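Local structure of ginlfy protein (Ginkgo biloba, 4UDE) at residues 50-54 with 55-59. The protein probably acts as a DNA-binding transcription factor of the LEAFY family, represented here by its SAM oligomerization domain. Sequence-based numbering, arbitrary orientation.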
ATOM      1  N   ILE A  50       6.704  -4.911  -3.304  1.00 25.52           N
ATOM      2  CA  ILE A  50       7.664  -3.824  -3.128  1.00 28.19           C
ATOM      3  C   ILE A  50       8.828  -3.967  -4.143  1.00 35.29           C
ATOM      4  O   ILE A  50       9.167  -3.000  -4.835  1.00 34.11           O
ATOM      5  CB  ILE A  50       8.091  -3.678  -1.645  1.00 30.97           C
ATOM      6  CG1 ILE A  50       6.933  -3.042  -0.837  1.00 30.72           C
ATOM      7  CG2 ILE A  50       9.368  -2.841  -1.514  1.00 32.14           C
ATOM      8  CD1 ILE A  50       6.960  -3.305   0.698  1.00 33.02           C
ATOM      9  N   ARG A  51       9.326  -5.201  -4.306  1.00 34.19           N
ATOM     10  CA  ARG A  51      10.366  -5.554  -5.269  1.00 35.11           C
ATOM     11  C   ARG A  51       9.862  -5.322  -6.725  1.00 40.02           C
ATOM     12  O   ARG A  51      10.606  -4.800  -7.557  1.00 42.57           O
ATOM     13  CB  ARG A  51      10.761  -7.023  -5.057  1.00 35.28           C
ATOM     14  CG  ARG A  51      12.187  -7.360  -5.450  1.00 52.05           C
ATOM     15  CD  ARG A  51      12.523  -8.835  -5.191  1.00 69.04           C
ATOM     16  NE  ARG A  51      12.348  -9.231  -3.784  1.00 73.54           N
ATOM     17  CZ  ARG A  51      11.397 -10.057  -3.342  1.00 81.01           C
ATOM     18  NH1 ARG A  51      10.521 -10.590  -4.191  1.00 60.82           N
ATOM     19  NH2 ARG A  51      11.314 -10.351  -2.050  1.00 61.96           N
ATOM     20  N   THR A  52       8.614  -5.714  -7.014  1.00 33.79           N
ATOM     21  CA  THR A  52       7.919  -5.550  -8.303  1.00 33.54           C
ATOM     22  C   THR A  52       7.823  -4.037  -8.669  1.00 38.01           C
ATOM     23  O   THR A  52       8.091  -3.666  -9.805  1.00 36.88           O
ATOM     24  CB  THR A  52       6.542  -6.264  -8.191  1.00 39.09           C
ATOM     25  OG1 THR A  52       6.789  -7.661  -8.089  1.00 43.46           O
ATOM     26  CG2 THR A  52       5.603  -6.008  -9.359  1.00 38.30           C
ATOM     27  N   LEU A  53       7.442  -3.181  -7.704  1.00 34.30           N
ATOM     28  CA  LEU A  53       7.360  -1.738  -7.916  1.00 33.01           C
ATOM     29  C   LEU A  53       8.691  -1.161  -8.460  1.00 35.74           C
ATOM     30  O   LEU A  53       8.685  -0.404  -9.433  1.00 33.68           O
ATOM     31  CB  LEU A  53       6.966  -1.040  -6.608  1.00 32.51           C
ATOM     32  CG  LEU A  53       5.486  -1.013  -6.258  1.00 36.80           C
ATOM     33  CD1 LEU A  53       5.285  -0.689  -4.766  1.00 37.01           C
ATOM     34  CD2 LEU A  53       4.770   0.007  -7.074  1.00 37.28           C
ATOM     35  N   VAL A  54       9.821  -1.547  -7.843  1.00 32.92           N
ATOM     36  CA  VAL A  54      11.173  -1.085  -8.197  1.00 33.01           C
ATOM     37  C   VAL A  54      11.665  -1.750  -9.493  1.00 39.19           C
ATOM     38  O   VAL A  54      12.067  -1.048 -10.409  1.00 39.98           O
ATOM     39  CB  VAL A  54      12.194  -1.335  -7.032  1.00 36.36           C
ATOM     40  CG1 VAL A  54      13.622  -0.968  -7.447  1.00 35.83           C
ATOM     41  CG2 VAL A  54      11.794  -0.602  -5.752  1.00 35.50           C
ATOM     42  N   ASP A  55      11.690  -3.096  -9.541  1.00 36.81           N
ATOM     43  CA  ASP A  55      12.225  -3.872 -10.670  1.00 36.59           C
ATOM     44  C   ASP A  55      11.437  -3.797 -11.972  1.00 38.50           C
ATOM     45  O   ASP A  55      12.042  -3.677 -13.027  1.00 37.97           O
ATOM     46  CB  ASP A  55      12.461  -5.344 -10.269  1.00 38.51           C
ATOM     47  CG  ASP A  55      13.497  -5.588  -9.170  1.00 46.61           C
ATOM     48  OD1 ASP A  55      14.198  -4.620  -8.774  1.00 46.20           O
ATOM     49  OD2 ASP A  55      13.640  -6.755  -8.739  1.00 53.20           O
ATOM     50  N   ILE A  56      10.111  -3.915 -11.915  1.00 33.58           N
ATOM     51  CA  ILE A  56       9.290  -3.950 -13.120  1.00 33.64           C
ATOM     52  C   ILE A  56       8.681  -2.603 -13.460  1.00 37.86           C
ATOM     53  O   ILE A  56       8.699  -2.191 -14.625  1.00 37.16           O
ATOM     54  CB  ILE A  56       8.218  -5.081 -12.990  1.00 36.60           C
ATOM     55  CG1 ILE A  56       8.897  -6.455 -12.736  1.00 37.42           C
ATOM     56  CG2 ILE A  56       7.277  -5.139 -14.209  1.00 34.69           C
ATOM     57  CD1 ILE A  56       8.039  -7.424 -12.017  1.00 48.77           C
ATOM     58  N   TYR A  57       8.107  -1.946 -12.447  1.00 33.88           N
ATOM     59  CA  TYR A  57       7.366  -0.703 -12.588  1.00 34.73           C
ATOM     60  C   TYR A  57       8.220   0.548 -12.494  1.00 41.90           C
ATOM     61  O   TYR A  57       7.775   1.654 -12.825  1.00 42.09           O
ATOM     62  CB  TYR A  57       6.111  -0.727 -11.697  1.00 35.36           C
ATOM     63  CG  TYR A  57       5.143  -1.797 -12.165  1.00 37.22           C
ATOM     64  CD1 TYR A  57       4.256  -1.550 -13.210  1.00 38.55           C
ATOM     65  CD2 TYR A  57       5.206  -3.095 -11.659  1.00 39.01           C
ATOM     66  CE1 TYR A  57       3.400  -2.547 -13.688  1.00 39.36           C
ATOM     67  CE2 TYR A  57       4.374  -4.112 -12.154  1.00 39.92           C
ATOM     68  CZ  TYR A  57       3.469  -3.828 -13.164  1.00 48.90           C
ATOM     69  OH  TYR A  57       2.625  -4.805 -13.655  1.00 53.63           O
ATOM     70  N   ARG A  58       9.490   0.340 -12.125  1.00 40.18           N
ATOM     71  CA  ARG A  58      10.531   1.366 -12.038  1.00 40.86           C
ATOM     72  C   ARG A  58      10.139   2.555 -11.167  1.00 43.19           C
ATOM     73  O   ARG A  58      10.538   3.688 -11.443  1.00 42.74           O
ATOM     74  CB  ARG A  58      11.060   1.780 -13.440  1.00 42.12           C
ATOM     75  CG  ARG A  58      11.375   0.590 -14.356  1.00 51.88           C
ATOM     76  CD  ARG A  58      12.480   0.886 -15.346  1.00 59.14           C
ATOM     77  NE  ARG A  58      13.679   0.161 -14.947  1.00 71.25           N
ATOM     78  CZ  ARG A  58      14.910   0.662 -14.907  1.00 75.12           C
ATOM     79  NH1 ARG A  58      15.144   1.908 -15.306  1.00 43.84           N
ATOM     80  NH2 ARG A  58      15.922  -0.090 -14.508  1.00 65.61           N
ATOM     81  N   VAL A  59       9.401   2.283 -10.075  1.00 38.57           N
ATOM     82  CA  VAL A  59       9.041   3.353  -9.156  1.00 37.64           C
ATOM     83  C   VAL A  59      10.236   3.647  -8.242  1.00 36.27           C
ATOM     84  O   VAL A  59      10.953   2.732  -7.840  1.00 32.80           O
ATOM     85  CB  VAL A  59       7.657   3.210  -8.418  1.00 41.90           C
ATOM     86  CG1 VAL A  59       6.665   2.386  -9.221  1.00 41.09           C
ATOM     87  CG2 VAL A  59       7.794   2.647  -7.023  1.00 41.96           C
TER
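With CG anti to its carbonyl carbon and beside its backbone N (chi1 -65°), Tyr57 lays its ring alongside Thr52, whose CG2 stands anti to the backbone N and meets the ring edge in plane, 3.6 Å from CE2. The pair sits at the C-terminal cap of helix 43-55 in the SAM domain, where Arg58, with a positive phi of 54°, is the first residue to leave helical backbone angles. Before that exit the turn widens. Asp55 N still makes a regular bond to Arg51 O, but Thr52 O is gripped by two donors, Ile56 N at 2.9 Å and, in the i to i+5 bond of a pi-turn, Tyr57 N at 3.2 Å. A bond of wider span, from Val59 N six residues back to Leu53 O (2.9 Å), then draws the chain back over the helix end in a Schellman-like ending; the N-H aims straight at the oxygen but approaches from above the carbonyl plane. The same fold-back places Val59 across Leu53, CG1 lying 3.7 Å from CD2 and CG2 against CB. An alanine here would probably keep the backbone bond, but with both methyls gone a gap is likely to open beside Leu53 CB and CD2. Lys27 of helix 22-30 touches Leu53, Tyr57 and Val59, joining the cap to that helix. On the outer surface, Asp55 runs beside Arg51, OD2 3.6 Å from CG, yet the guanidinium turns away to a salt bridge with Asp48, whose backbone O also takes the hydrogen bond of Thr52 OG1. At the exit itself, Arg58 CA makes a C-H...O contact of 3.3 Å with Val54 O.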